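Local atomic coordinates of serine protease MT3772 (PDB entry 3K6Y), a protein that probably cleaves peptide bonds as a membrane-anchored serine endopeptidase, this piece being its protease part, and is thought to protect the bacterium from acid and oxidative stress. Residues V45-L50 against N81-Y86; F92-V97 against A106-P111. One frame throughout, in Å; residues are numbered along the deposited sequence.

Contact 1. Residues V45-L50 against N81-Y86; sequences VKIRSL and NNVTVY
Tyr-86 lies beside Arg-48 on the outer face of two antiparallel strands, with the rim of its ring turned to the arginine chain. CE1 stands 3.7 Å from Arg-48 CB, and the hydroxyl reaches as far as CD. With CG of Tyr-86 anti to its carbonyl carbon (chi1 -63°), the ring also brings its edge to Lys-46 O, which lies in the ring plane. The guanidinium and ring planes stand 87° apart, and the two side chains pass at a slant. Beyond CG the Arg-48 chain runs extended, and it ends, like Lys-46, on Glu-59 of the neighbouring strand 56-66; Lys-46 NZ also bonds Gly-139 O. Leu-50 and Asn-82 lie side by side farther along this face, CD1 3.9 Å from OD1.

The inner face, with Ile-47, Val-83 and Val-85, is mostly apolar: Ile-47 and Val-83 cross, CG2 of the first 3.7 Å from CG1 of the second. At the strand end Val-45 CB packs on Val-85 CG1 at 3.8 Å. Ser-49 lays OG against the methyls of Val-83 and makes a weak bond to Val-76 O. Paired backbone bonds join Lys-46 with Tyr-86 and Arg-48 with Thr-84, where Arg-48 N to Thr-84 O is 2.9 Å. At the far end Asn-81 and Asn-82 both face Leu-50 in a classic beta bulge. One water donates to Arg-48 O and Asn-82 OD1 and bonds Thr-84 OG1, each at 2.8 Å.

The seam joins the first and fourth strands and thereby closes the N-terminal barrel of the chymotrypsin-like fold. Mostly hydrocarbon packs inward, while outside two cations share one carboxylate, which should temper their mutual repulsion.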
loop_
_atom_site.group_PDB
_atom_site.type_symbol
_atom_site.label_atom_id
_atom_site.label_comp_id
_atom_site.label_asym_id
_atom_site.label_seq_id
_atom_site.Cartn_x
_atom_site.Cartn_y
_atom_site.Cartn_z
ATOM N N VAL A 45 1.869 14.597 -19.362
ATOM C CA VAL A 45 0.474 14.666 -18.974
ATOM C C VAL A 45 0.324 15.093 -17.520
ATOM O O VAL A 45 1.231 14.904 -16.712
ATOM C CB VAL A 45 -0.242 13.305 -19.228
ATOM C CG1 VAL A 45 -0.213 12.949 -20.702
ATOM C CG2 VAL A 45 0.386 12.160 -18.399
ATOM N N LYS A 46 -0.838 15.647 -17.193
ATOM C CA LYS A 46 -1.129 16.017 -15.813
ATOM C C LYS A 46 -1.875 14.858 -15.167
ATOM O O LYS A 46 -2.715 14.228 -15.804
ATOM C CB LYS A 46 -1.970 17.295 -15.809
ATOM C CG LYS A 46 -2.277 17.792 -14.393
ATOM C CD LYS A 46 -3.284 18.932 -14.328
ATOM C CE LYS A 46 -3.959 18.887 -12.974
ATOM N NZ LYS A 46 -5.095 19.845 -12.863
ATOM N N ILE A 47 -1.538 14.574 -13.909
ATOM C CA ILE A 47 -2.216 13.508 -13.171
ATOM C C ILE A 47 -2.943 14.128 -11.986
ATOM O O ILE A 47 -2.386 14.919 -11.259
ATOM C CB ILE A 47 -1.219 12.448 -12.713
ATOM C CG1 ILE A 47 -0.464 11.973 -13.981
ATOM C CG2 ILE A 47 -1.952 11.286 -12.040
ATOM C CD1 ILE A 47 0.455 10.830 -13.872
ATOM N N ARG A 48 -4.203 13.780 -11.839
ATOM C CA ARG A 48 -4.983 14.211 -10.676
ATOM C C ARG A 48 -5.553 12.975 -10.009
ATOM O O ARG A 48 -6.262 12.186 -10.639
ATOM C CB ARG A 48 -6.128 15.125 -11.113
ATOM C CG ARG A 48 -6.925 15.713 -9.989
ATOM C CD ARG A 48 -7.848 16.791 -10.562
ATOM N NE ARG A 48 -8.892 17.151 -9.605
ATOM C CZ ARG A 48 -8.987 18.328 -9.004
ATOM N NH1 ARG A 48 -8.111 19.294 -9.276
ATOM N NH2 ARG A 48 -9.971 18.538 -8.143
ATOM N N SER A 49 -5.270 12.826 -8.722
ATOM C CA SER A 49 -5.662 11.625 -7.972
ATOM C C SER A 49 -6.499 12.030 -6.775
ATOM O O SER A 49 -6.056 12.818 -5.926
ATOM C CB SER A 49 -4.432 10.849 -7.529
ATOM O OG SER A 49 -3.604 10.541 -8.667
ATOM N N LEU A 50 -7.714 11.512 -6.700
ATOM C CA LEU A 50 -8.592 11.765 -5.550
ATOM C C LEU A 50 -8.156 10.819 -4.459
ATOM O O LEU A 50 -8.075 9.603 -4.675
ATOM C CB LEU A 50 -10.053 11.502 -5.914
ATOM C CG LEU A 50 -10.550 12.251 -7.150
ATOM C CD1 LEU A 50 -12.011 11.938 -7.372
ATOM C CD2 LEU A 50 -10.314 13.759 -7.028
ATOM N N ASN A 81 -7.856 6.738 -4.646
ATOM C CA ASN A 81 -8.790 5.739 -5.166
ATOM C C ASN A 81 -9.366 6.082 -6.532
ATOM O O ASN A 81 -10.217 5.350 -7.034
ATOM C CB ASN A 81 -9.900 5.387 -4.169
ATOM C CG ASN A 81 -10.881 6.498 -3.982
ATOM O OD1 ASN A 81 -10.717 7.607 -4.499
ATOM N ND2 ASN A 81 -11.945 6.207 -3.229
ATOM N N ASN A 82 -8.863 7.150 -7.151
ATOM C CA ASN A 82 -9.278 7.512 -8.493
ATOM C C ASN A 82 -8.161 8.322 -9.120
ATOM O O ASN A 82 -7.681 9.268 -8.493
ATOM C CB ASN A 82 -10.579 8.329 -8.463
ATOM C CG ASN A 82 -11.090 8.626 -9.842
ATOM O OD1 ASN A 82 -10.843 9.706 -10.377
ATOM N ND2 ASN A 82 -11.753 7.655 -10.449
ATOM N N VAL A 83 -7.746 7.965 -10.339
ATOM C CA VAL A 83 -6.646 8.659 -11.005
ATOM C C VAL A 83 -7.115 9.065 -12.391
ATOM O O VAL A 83 -7.643 8.236 -13.128
ATOM C CB VAL A 83 -5.406 7.757 -11.107
ATOM C CG1 VAL A 83 -4.264 8.463 -11.855
ATOM C CG2 VAL A 83 -4.932 7.290 -9.732
ATOM N N THR A 84 -6.957 10.343 -12.719
ATOM C CA THR A 84 -7.297 10.854 -14.042
ATOM C C THR A 84 -6.036 11.427 -14.678
ATOM O O THR A 84 -5.242 12.100 -14.016
ATOM C CB THR A 84 -8.373 11.951 -13.947
ATOM O OG1 THR A 84 -9.520 11.404 -13.275
ATOM C CG2 THR A 84 -8.812 12.424 -15.329
ATOM N N VAL A 85 -5.865 11.148 -15.968
ATOM C CA VAL A 85 -4.772 11.695 -16.749
ATOM C C VAL A 85 -5.349 12.760 -17.697
ATOM O O VAL A 85 -6.361 12.522 -18.346
ATOM C CB VAL A 85 -4.104 10.547 -17.556
ATOM C CG1 VAL A 85 -3.222 11.085 -18.673
ATOM C CG2 VAL A 85 -3.338 9.624 -16.594
ATOM N N TYR A 86 -4.697 13.917 -17.765
ATOM C CA TYR A 86 -5.156 14.973 -18.679
ATOM C C TYR A 86 -4.134 15.161 -19.773
ATOM O O TYR A 86 -2.954 15.376 -19.492
ATOM C CB TYR A 86 -5.346 16.296 -17.951
ATOM C CG TYR A 86 -6.406 16.208 -16.903
ATOM C CD1 TYR A 86 -6.099 15.711 -15.638
ATOM C CD2 TYR A 86 -7.716 16.601 -17.165
ATOM C CE1 TYR A 86 -7.047 15.602 -14.655
ATOM C CE2 TYR A 86 -8.694 16.501 -16.151
ATOM C CZ TYR A 86 -8.334 15.987 -14.908
ATOM O OH TYR A 86 -9.256 15.872 -13.884
HETATM O O HOH W 1 -9.058 11.877 -10.516
HETATM O O HOH W 2 -10.099 14.385 -10.979
#

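Contact 2. Residues F92-V97 against A106-P111; sequences FEATVV and AILAVP
A beta hairpin of the N-terminal barrel, made of strands 90-100 and 105-109, brings Val-96 against Leu-108 at a non-hydrogen-bonded pair. Leu-108 CD2 comes within 3.8 Å of Val-96 CG2, the two side chains slanting across each other on the barrel's inner face. Next to them Ala-94 CB approaches Val-110 CG2, and Phe-92 meets Val-110 CG1 through CB at 3.6 Å. CG1 of Val-110 is anti to its own backbone N (chi1 -169°), a position that sets this methyl against both Phe-92 CB and Glu-93 O. Val-97 CG1 packs on Ala-109 CB at 3.8 Å, while its CG2, held between backbone N and carbonyl carbon, comes to 3.5 Å from Ile-107 O.

Thr-95 and Ala-109 exchange two backbone hydrogen bonds, the shorter from Ala-109 N to Thr-95 O at 2.8 Å. A water adds to this pair, linking Thr-95 OG1, 2.6 Å away, to Ala-109 O, which already accepts from Thr-95 N. Val-97 N bonds Ile-107 O at 3.0 Å. Toward Pro-111 the strands part and water takes over: one molecule donates to both Glu-93 O and Pro-111 O.

Val-83 and Val-85 of strand 82-87 pack on Leu-108, and Val-70 of strand 69-72 touches Val-110. The predicted catalytic Asp-104 belongs to the turn between the strands, about 11 Å from Val-96 between side chains. Direct N-H...O hydrogen bonds between the backbones and close methyl packing thus secure the middle of the hairpin, whereas its diverging end is bridged by a water between two carbonyls that cannot bond each other.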
loop_
_atom_site.group_PDB
_atom_site.type_symbol
_atom_site.label_atom_id
_atom_site.label_comp_id
_atom_site.label_asym_id
_atom_site.label_seq_id
_atom_site.Cartn_x
_atom_site.Cartn_y
_atom_site.Cartn_z
ATOM N N PHE A 92 -8.753 11.526 -19.143
ATOM C CA PHE A 92 -8.745 10.104 -19.518
ATOM C C PHE A 92 -8.737 9.300 -18.240
ATOM O O PHE A 92 -7.956 9.563 -17.338
ATOM C CB PHE A 92 -7.494 9.788 -20.349
ATOM C CG PHE A 92 -7.517 10.433 -21.695
ATOM C CD1 PHE A 92 -7.078 11.746 -21.864
ATOM C CD2 PHE A 92 -8.052 9.760 -22.792
ATOM C CE1 PHE A 92 -7.162 12.375 -23.104
ATOM C CE2 PHE A 92 -8.136 10.398 -24.038
ATOM C CZ PHE A 92 -7.701 11.695 -24.182
ATOM N N GLU A 93 -9.607 8.307 -18.167
ATOM C CA GLU A 93 -9.588 7.377 -17.054
ATOM C C GLU A 93 -8.302 6.561 -17.087
ATOM O O GLU A 93 -7.803 6.200 -18.152
ATOM C CB GLU A 93 -10.803 6.447 -17.143
ATOM C CG GLU A 93 -12.158 7.150 -16.943
ATOM C CD GLU A 93 -13.341 6.202 -16.919
ATOM O OE1 GLU A 93 -13.151 5.007 -16.595
ATOM O OE2 GLU A 93 -14.470 6.656 -17.202
ATOM N N ALA A 94 -7.772 6.298 -15.902
ATOM C CA ALA A 94 -6.530 5.552 -15.764
ATOM C C ALA A 94 -6.700 4.466 -14.718
ATOM O O ALA A 94 -7.510 4.581 -13.784
ATOM C CB ALA A 94 -5.417 6.466 -15.401
ATOM N N THR A 95 -5.912 3.411 -14.870
ATOM C CA THR A 95 -5.821 2.312 -13.907
ATOM C C THR A 95 -4.364 2.210 -13.471
ATOM O O THR A 95 -3.470 2.228 -14.314
ATOM C CB THR A 95 -6.267 0.956 -14.580
ATOM O OG1 THR A 95 -7.630 1.102 -14.998
ATOM C CG2 THR A 95 -6.191 -0.184 -13.588
ATOM N N VAL A 96 -4.122 2.057 -12.174
ATOM C CA VAL A 96 -2.758 1.853 -11.693
ATOM C C VAL A 96 -2.443 0.350 -11.853
ATOM O O VAL A 96 -3.010 -0.484 -11.147
ATOM C CB VAL A 96 -2.617 2.267 -10.215
ATOM C CG1 VAL A 96 -1.193 2.075 -9.771
ATOM C CG2 VAL A 96 -3.056 3.725 -10.010
ATOM N N VAL A 97 -1.555 0.004 -12.785
ATOM C CA VAL A 97 -1.257 -1.398 -13.053
ATOM C C VAL A 97 0.090 -1.850 -12.532
ATOM O O VAL A 97 0.355 -3.054 -12.464
ATOM C CB VAL A 97 -1.406 -1.760 -14.566
ATOM C CG1 VAL A 97 -2.832 -1.505 -15.013
ATOM C CG2 VAL A 97 -0.409 -1.000 -15.436
ATOM N N ALA A 106 5.045 4.491 -10.572
ATOM C CA ALA A 106 3.793 3.836 -10.925
ATOM C C ALA A 106 3.645 3.863 -12.430
ATOM O O ALA A 106 4.096 4.810 -13.099
ATOM C CB ALA A 106 2.583 4.524 -10.250
ATOM N N ILE A 107 2.999 2.829 -12.968
ATOM C CA ILE A 107 2.624 2.825 -14.381
ATOM C C ILE A 107 1.112 2.764 -14.444
ATOM O O ILE A 107 0.472 1.957 -13.737
ATOM C CB ILE A 107 3.256 1.635 -15.156
ATOM C CG1 ILE A 107 4.788 1.768 -15.137
ATOM C CG2 ILE A 107 2.726 1.590 -16.605
ATOM C CD1 ILE A 107 5.553 0.586 -15.769
ATOM N N LEU A 108 0.568 3.649 -15.283
ATOM C CA LEU A 108 -0.865 3.746 -15.490
ATOM C C LEU A 108 -1.235 3.216 -16.845
ATOM O O LEU A 108 -0.586 3.541 -17.848
ATOM C CB LEU A 108 -1.298 5.221 -15.419
ATOM C CG LEU A 108 -0.819 5.991 -14.198
ATOM C CD1 LEU A 108 -1.288 7.420 -14.280
ATOM C CD2 LEU A 108 -1.287 5.393 -12.887
ATOM N N ALA A 109 -2.313 2.428 -16.871
ATOM C CA ALA A 109 -2.955 2.041 -18.131
ATOM C C ALA A 109 -4.010 3.083 -18.465
ATOM O O ALA A 109 -4.885 3.385 -17.635
ATOM C CB ALA A 109 -3.591 0.653 -18.016
ATOM N N VAL A 110 -3.923 3.658 -19.660
ATOM C CA VAL A 110 -4.768 4.803 -20.039
ATOM C C VAL A 110 -5.299 4.551 -21.444
ATOM O O VAL A 110 -4.692 4.944 -22.441
ATOM C CB VAL A 110 -3.977 6.123 -20.011
ATOM C CG1 VAL A 110 -4.928 7.317 -20.141
ATOM C CG2 VAL A 110 -3.148 6.243 -18.707
ATOM N N PRO A 111 -6.410 3.818 -21.540
ATOM C CA PRO A 111 -6.964 3.495 -22.858
ATOM C C PRO A 111 -7.246 4.706 -23.723
ATOM O O PRO A 111 -7.762 5.721 -23.237
ATOM C CB PRO A 111 -8.281 2.775 -22.519
ATOM C CG PRO A 111 -8.042 2.179 -21.189
ATOM C CD PRO A 111 -7.137 3.133 -20.461
HETATM O O HOH W 3 -8.881 6.215 -20.757
HETATM O O HOH W 4 -7.480 1.717 -17.480
#

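Both contacts belong to the N-terminal barrel and meet where strand 82-87 of contact 1 borders strand 90-100 of contact 2. Val-85 O and Phe-92 N, 2.7 Å apart, form a probable hydrogen bond between them, and Val-85 CG2 packs on Leu-108 CD1 at 3.8 Å. Each is partly buried, and Ile-47, Val-83, Val-85, Val-96 and Leu-108 feed a shared core. Contact 1 closes the sheet between strands distant in sequence, with a longer run of backbone pairing that ends in a bulge and charged groups outside. Contact 2 folds a short hairpin on itself; its own residues on the Thr-95 and Ala-109 face carry no charge, and its diverging end combines a water bridge with Phe-92/Val-110 packing.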